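Local coordinates for protein amorpha-4,11-diene synthase (Artemisia annua, PDB 4GAX) that probably catalyses the metal-dependent cyclisation of farnesyl diphosphate to a sesquiterpene, at residues Asp137-Asn140 against Asn141-Asp144; Ser197-Pro200 against Ala201-Thr204. All blocks are in the same frame, centred on the assembly; numbering follows the deposited sequence.

Contact 1 (Asp137-Asn140 against Asn141-Asp144)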
ATOM      1  N   ASP A 137      -7.698 -24.602 -10.193  1.00 31.91           N
ATOM      2  CA  ASP A 137      -8.026 -25.647 -11.177  1.00 29.11           C
ATOM      3  C   ASP A 137      -7.718 -25.220 -12.604  1.00 31.91           C
ATOM      4  O   ASP A 137      -7.357 -26.043 -13.434  1.00 29.87           O
ATOM      5  CB  ASP A 137      -9.503 -26.037 -11.105  1.00 29.14           C
ATOM      6  CG  ASP A 137      -9.860 -26.757  -9.813  1.00 45.84           C
ATOM      7  OD1 ASP A 137      -8.933 -27.131  -9.057  1.00 44.79           O
ATOM      8  OD2 ASP A 137     -11.072 -26.953  -9.562  1.00 45.54           O
ATOM      9  N   VAL A 138      -7.862 -23.927 -12.881  1.00 27.91           N
ATOM     10  CA  VAL A 138      -7.656 -23.412 -14.219  1.00 28.35           C
ATOM     11  C   VAL A 138      -6.238 -23.709 -14.711  1.00 29.80           C
ATOM     12  O   VAL A 138      -5.997 -23.779 -15.922  1.00 26.83           O
ATOM     13  CB  VAL A 138      -7.946 -21.893 -14.289  1.00 26.37           C
ATOM     14  CG1 VAL A 138      -6.900 -21.096 -13.500  1.00 23.65           C
ATOM     15  CG2 VAL A 138      -8.001 -21.420 -15.738  1.00 23.72           C
ATOM     16  N   PHE A 139      -5.308 -23.922 -13.778  1.00 19.02           N
ATOM     17  CA  PHE A 139      -3.910 -24.165 -14.153  1.00 22.60           C
ATOM     18  C   PHE A 139      -3.564 -25.608 -14.484  1.00 27.32           C
ATOM     19  O   PHE A 139      -2.488 -25.881 -15.021  1.00 28.09           O
ATOM     20  CB  PHE A 139      -2.963 -23.639 -13.075  1.00 25.99           C
ATOM     21  CG  PHE A 139      -3.023 -22.151 -12.915  1.00 24.20           C
ATOM     22  CD1 PHE A 139      -2.537 -21.319 -13.913  1.00 19.98           C
ATOM     23  CD2 PHE A 139      -3.594 -21.582 -11.778  1.00 26.72           C
ATOM     24  CE1 PHE A 139      -2.606 -19.929 -13.773  1.00 17.16           C
ATOM     25  CE2 PHE A 139      -3.666 -20.204 -11.636  1.00 26.44           C
ATOM     26  CZ  PHE A 139      -3.168 -19.381 -12.630  1.00 28.20           C
ATOM     27  N   ASN A 140      -4.467 -26.524 -14.168  1.00 29.27           N
ATOM     28  CA  ASN A 140      -4.163 -27.937 -14.328  1.00 38.46           C
ATOM     29  C   ASN A 140      -3.677 -28.311 -15.724  1.00 36.53           C
ATOM     30  O   ASN A 140      -2.790 -29.151 -15.864  1.00 46.38           O
ATOM     31  CB  ASN A 140      -5.340 -28.803 -13.874  1.00 36.77           C
ATOM     32  CG  ASN A 140      -5.457 -28.850 -12.363  1.00 45.20           C
ATOM     33  OD1 ASN A 140      -4.453 -28.757 -11.656  1.00 47.67           O
ATOM     34  ND2 ASN A 140      -6.680 -28.988 -11.859  1.00 56.74           N
ATOM     35  N   ASN A 141      -4.217 -27.669 -16.755  1.00 38.62           N
ATOM     36  CA  ASN A 141      -3.746 -27.969 -18.109  1.00 43.00           C
ATOM     37  C   ASN A 141      -2.567 -27.120 -18.592  1.00 39.30           C
ATOM     38  O   ASN A 141      -2.248 -27.085 -19.783  1.00 38.00           O
ATOM     39  CB  ASN A 141      -4.904 -27.997 -19.106  1.00 53.59           C
ATOM     40  CG  ASN A 141      -5.886 -29.119 -18.806  1.00 64.56           C
ATOM     41  OD1 ASN A 141      -5.501 -30.288 -18.659  1.00 65.47           O
ATOM     42  ND2 ASN A 141      -7.160 -28.765 -18.685  1.00 68.10           N
ATOM     43  N   HIS A 142      -1.915 -26.434 -17.657  1.00 25.59           N
ATOM     44  CA  HIS A 142      -0.589 -25.871 -17.937  1.00 24.96           C
ATOM     45  C   HIS A 142       0.461 -26.979 -17.813  1.00 26.22           C
ATOM     46  O   HIS A 142       1.607 -26.817 -18.237  1.00 27.46           O
ATOM     47  CB  HIS A 142      -0.265 -24.731 -16.973  1.00 23.94           C
ATOM     48  CG  HIS A 142      -0.907 -23.438 -17.350  1.00 31.37           C
ATOM     49  ND1 HIS A 142      -2.274 -23.274 -17.395  1.00 34.09           N
ATOM     50  CD2 HIS A 142      -0.371 -22.254 -17.730  1.00 40.06           C
ATOM     51  CE1 HIS A 142      -2.553 -22.037 -17.774  1.00 42.15           C
ATOM     52  NE2 HIS A 142      -1.414 -21.400 -17.986  1.00 45.25           N
ATOM     53  N   LYS A 143       0.055 -28.118 -17.250  1.00 29.60           N
ATOM     54  CA  LYS A 143       0.979 -29.238 -17.057  1.00 29.98           C
ATOM     55  C   LYS A 143       0.653 -30.422 -17.954  1.00 35.80           C
ATOM     56  O   LYS A 143      -0.510 -30.649 -18.308  1.00 27.22           O
ATOM     57  CB  LYS A 143       0.968 -29.688 -15.597  1.00 37.44           C
ATOM     58  CG  LYS A 143       1.210 -28.549 -14.628  1.00 45.95           C
ATOM     59  CD  LYS A 143       2.415 -28.802 -13.745  1.00 56.64           C
ATOM     60  CE  LYS A 143       1.995 -29.278 -12.365  1.00 52.03           C
ATOM     61  NZ  LYS A 143       3.058 -29.023 -11.353  1.00 54.60           N
ATOM     62  N   ASP A 144       1.700 -31.174 -18.293  1.00 34.27           N
ATOM     63  CA  ASP A 144       1.604 -32.452 -18.994  1.00 43.12           C
ATOM     64  C   ASP A 144       0.715 -33.475 -18.316  1.00 35.88           C
ATOM     65  O   ASP A 144       0.259 -33.275 -17.194  1.00 41.09           O
ATOM     66  CB  ASP A 144       2.988 -33.098 -19.025  1.00 53.15           C
ATOM     67  CG  ASP A 144       3.758 -32.740 -20.247  1.00 63.30           C
ATOM     68  OD1 ASP A 144       3.151 -32.152 -21.170  1.00 68.94           O
ATOM     69  OD2 ASP A 144       4.964 -33.060 -20.293  1.00 66.22           O
TER
HETATM   70  O   HOH W   1      -4.279 -24.606 -17.938  1.00 50.52           O

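Contact 2 (Ser197-Pro200 against Ala201-Thr204)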
ATOM      1  N   SER A 197      20.296  -8.510 -25.780  1.00 25.92           N
ATOM      2  CA  SER A 197      20.767  -7.997 -27.067  1.00 32.80           C
ATOM      3  C   SER A 197      19.723  -8.105 -28.193  1.00 28.76           C
ATOM      4  O   SER A 197      19.958  -7.661 -29.315  1.00 37.06           O
ATOM      5  CB  SER A 197      22.065  -8.705 -27.472  1.00 40.75           C
ATOM      6  OG  SER A 197      23.147  -8.241 -26.679  1.00 43.81           O
ATOM      7  N   ILE A 198      18.567  -8.680 -27.888  1.00 29.86           N
ATOM      8  CA  ILE A 198      17.526  -8.913 -28.890  1.00 31.68           C
ATOM      9  C   ILE A 198      16.397  -7.904 -28.701  1.00 36.19           C
ATOM     10  O   ILE A 198      15.932  -7.274 -29.657  1.00 32.61           O
ATOM     11  CB  ILE A 198      16.950 -10.342 -28.738  1.00 37.94           C
ATOM     12  CG1 ILE A 198      17.997 -11.385 -29.146  1.00 36.28           C
ATOM     13  CG2 ILE A 198      15.656 -10.499 -29.518  1.00 33.04           C
ATOM     14  CD1 ILE A 198      18.543 -11.197 -30.541  1.00 42.05           C
ATOM     15  N   ASN A 199      15.959  -7.769 -27.453  1.00 25.44           N
ATOM     16  CA  ASN A 199      14.953  -6.780 -27.072  1.00 28.63           C
ATOM     17  C   ASN A 199      15.201  -6.283 -25.650  1.00 22.95           C
ATOM     18  O   ASN A 199      14.646  -6.825 -24.696  1.00 27.43           O
ATOM     19  CB  ASN A 199      13.551  -7.394 -27.170  1.00 34.51           C
ATOM     20  CG  ASN A 199      12.448  -6.363 -27.015  1.00 36.35           C
ATOM     21  OD1 ASN A 199      12.686  -5.211 -26.609  1.00 38.33           O
ATOM     22  ND2 ASN A 199      11.224  -6.774 -27.336  1.00 38.26           N
ATOM     23  N   PRO A 200      16.018  -5.231 -25.506  1.00 26.97           N
ATOM     24  CA  PRO A 200      16.434  -4.727 -24.190  1.00 30.93           C
ATOM     25  C   PRO A 200      15.260  -4.315 -23.307  1.00 29.95           C
ATOM     26  O   PRO A 200      15.253  -4.629 -22.107  1.00 29.83           O
ATOM     27  CB  PRO A 200      17.284  -3.501 -24.539  1.00 36.36           C
ATOM     28  CG  PRO A 200      17.753  -3.748 -25.928  1.00 31.96           C
ATOM     29  CD  PRO A 200      16.651  -4.488 -26.611  1.00 26.22           C
ATOM     30  N   ALA A 201      14.280  -3.623 -23.885  1.00 33.52           N
ATOM     31  CA  ALA A 201      13.109  -3.187 -23.126  1.00 36.46           C
ATOM     32  C   ALA A 201      12.360  -4.377 -22.522  1.00 29.82           C
ATOM     33  O   ALA A 201      11.802  -4.290 -21.421  1.00 24.24           O
ATOM     34  CB  ALA A 201      12.176  -2.357 -24.002  1.00 31.52           C
ATOM     35  N   LEU A 202      12.341  -5.491 -23.243  1.00 26.09           N
ATOM     36  CA  LEU A 202      11.629  -6.668 -22.765  1.00 24.35           C
ATOM     37  C   LEU A 202      12.410  -7.310 -21.617  1.00 28.94           C
ATOM     38  O   LEU A 202      11.821  -7.739 -20.622  1.00 23.70           O
ATOM     39  CB  LEU A 202      11.410  -7.670 -23.896  1.00 24.77           C
ATOM     40  CG  LEU A 202      10.640  -8.924 -23.484  1.00 32.41           C
ATOM     41  CD1 LEU A 202       9.262  -8.552 -22.904  1.00 32.60           C
ATOM     42  CD2 LEU A 202      10.493  -9.870 -24.664  1.00 37.73           C
ATOM     43  N   SER A 203      13.736  -7.354 -21.752  1.00 29.01           N
ATOM     44  CA  SER A 203      14.602  -7.821 -20.662  1.00 25.35           C
ATOM     45  C   SER A 203      14.301  -7.042 -19.401  1.00 25.26           C
ATOM     46  O   SER A 203      14.113  -7.616 -18.328  1.00 24.14           O
ATOM     47  CB  SER A 203      16.082  -7.655 -21.031  1.00 20.77           C
ATOM     48  OG  SER A 203      16.438  -8.595 -22.023  1.00 39.25           O
ATOM     49  N   THR A 204      14.231  -5.723 -19.554  1.00 27.14           N
ATOM     50  CA  THR A 204      13.945  -4.830 -18.442  1.00 28.11           C
ATOM     51  C   THR A 204      12.587  -5.127 -17.817  1.00 26.84           C
ATOM     52  O   THR A 204      12.457  -5.174 -16.595  1.00 19.37           O
ATOM     53  CB  THR A 204      14.072  -3.355 -18.880  1.00 28.00           C
ATOM     54  OG1 THR A 204      15.455  -3.072 -19.107  1.00 26.47           O
ATOM     55  CG2 THR A 204      13.537  -2.412 -17.816  1.00 34.14           C
TER

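Contact 1 (Asp137-Asn140 against Asn141-Asp144)
F139 and H142 form an edge-to-face aromatic pair, their ring centroids 5.4 Å apart and their planes at 64°. The phenyl edge points at the imidazole: CD1 of F139 lies above one face of H142, near its rim, 3.9 Å from CE1. In H142, CG stands anti to the carbonyl carbon (chi1 -80°), which folds the imidazole back over the preceding turn, with ND1 facing the V138 side. V138 adds its CG1 over a face of the phenyl ring. With an alanine in place of H142, the phenyl edge of F139 would probably lose the aromatic face it points at.

Backbone bonds shape the turn that carries the rings. H142 N donates to F139 O over 2.8 Å with a nearly straight N-H (160°), though it approaches from well above the carbonyl plane. K143 N reaches N140 O at 3.3 Å, a weak bond, and N140 N is bonded to D137 O.

One water donates to V138 O at 2.8 Å. It also sits against H142 ND1 at an unusually short 2.5 Å, so its placing is somewhat doubtful.

Beyond the turn, F139 is buried against F124, L163 and I176, while K143 forms a salt bridge with D179 and a cation-pi contact with F149. The three i to i+3 bonds, from N140 to D137, H142 to F139 and weakly K143 to N140, mark a run of overlapping beta turns with largely helical backbone angles, here in the loop between helices 120-129 and 151-154 of the terpene synthase N-terminal domain.

Contact 2 (Ser197-Pro200 against Ala201-Thr204)
The carbonyl oxygen of N199 is gripped by two amides of the first helical turn. S203 N makes the stronger bond, 3.1 Å to N199 O, with its hydrogen nearly in line (164°) and the donor in the carbonyl plane. L202 N also reaches N199 O, but that bond is bent to 128° and weak.

L202 N has a further acceptor in the side chain of N199, whose OD1 lies 3.4 Å away in a weak capping bond. With CG anti to the backbone N (chi1 -170°), the amide of N199 swings forward to the start of the helix, where OD1 also passes A201 N. The same swing sets the carboxamide across L202 at about a right angle: L202 CB packs 3.5 Å from N199 CG and hardly farther from ND2, so the cap adds a van der Waals contact of the carboxamide to its polar bond.

One residue on, P200 O takes the next regular helical bond, from T204 N at 3.0 Å. The hydroxyl of T204 leans back to the same oxygen, OG1 donating weakly over 3.4 Å. The hydroxyl of S203 is hydrogen-bonded to A192 O and to OG1 of T195, and thereby ties the new helix to the end of helix 175-194.

P200, having no N-H to offer, fits the first position of a helix, where the amide would have no carbonyl of a preceding turn to reach. An asparagine N-cap followed by proline is a classic helix start; here it opens helix 200-211 of the terpene synthase N-terminal domain.

Both contacts are local, lie near the surface and belong to the terpene synthase N-terminal domain, contact 1 earlier in the chain. The centres of contact 1 and contact 2 are about 29 Å apart; the nearest atoms of contact 1 and contact 2 are about 17 Å apart, so the two do not touch. Helix 175-194 is common to their surroundings: contact 1 packs F139 and K143 against it, whereas contact 2 follows it and is tied back to it through S203. The chemistry follows the backbone. In the loop of contact 1 an aromatic pair supplements i to i+3 turn bonds, and one buried phenyl reaches into the domain. In contact 2 the polar cap gives way to regular i to i+4 helical bonds, with no aromatic group taking part.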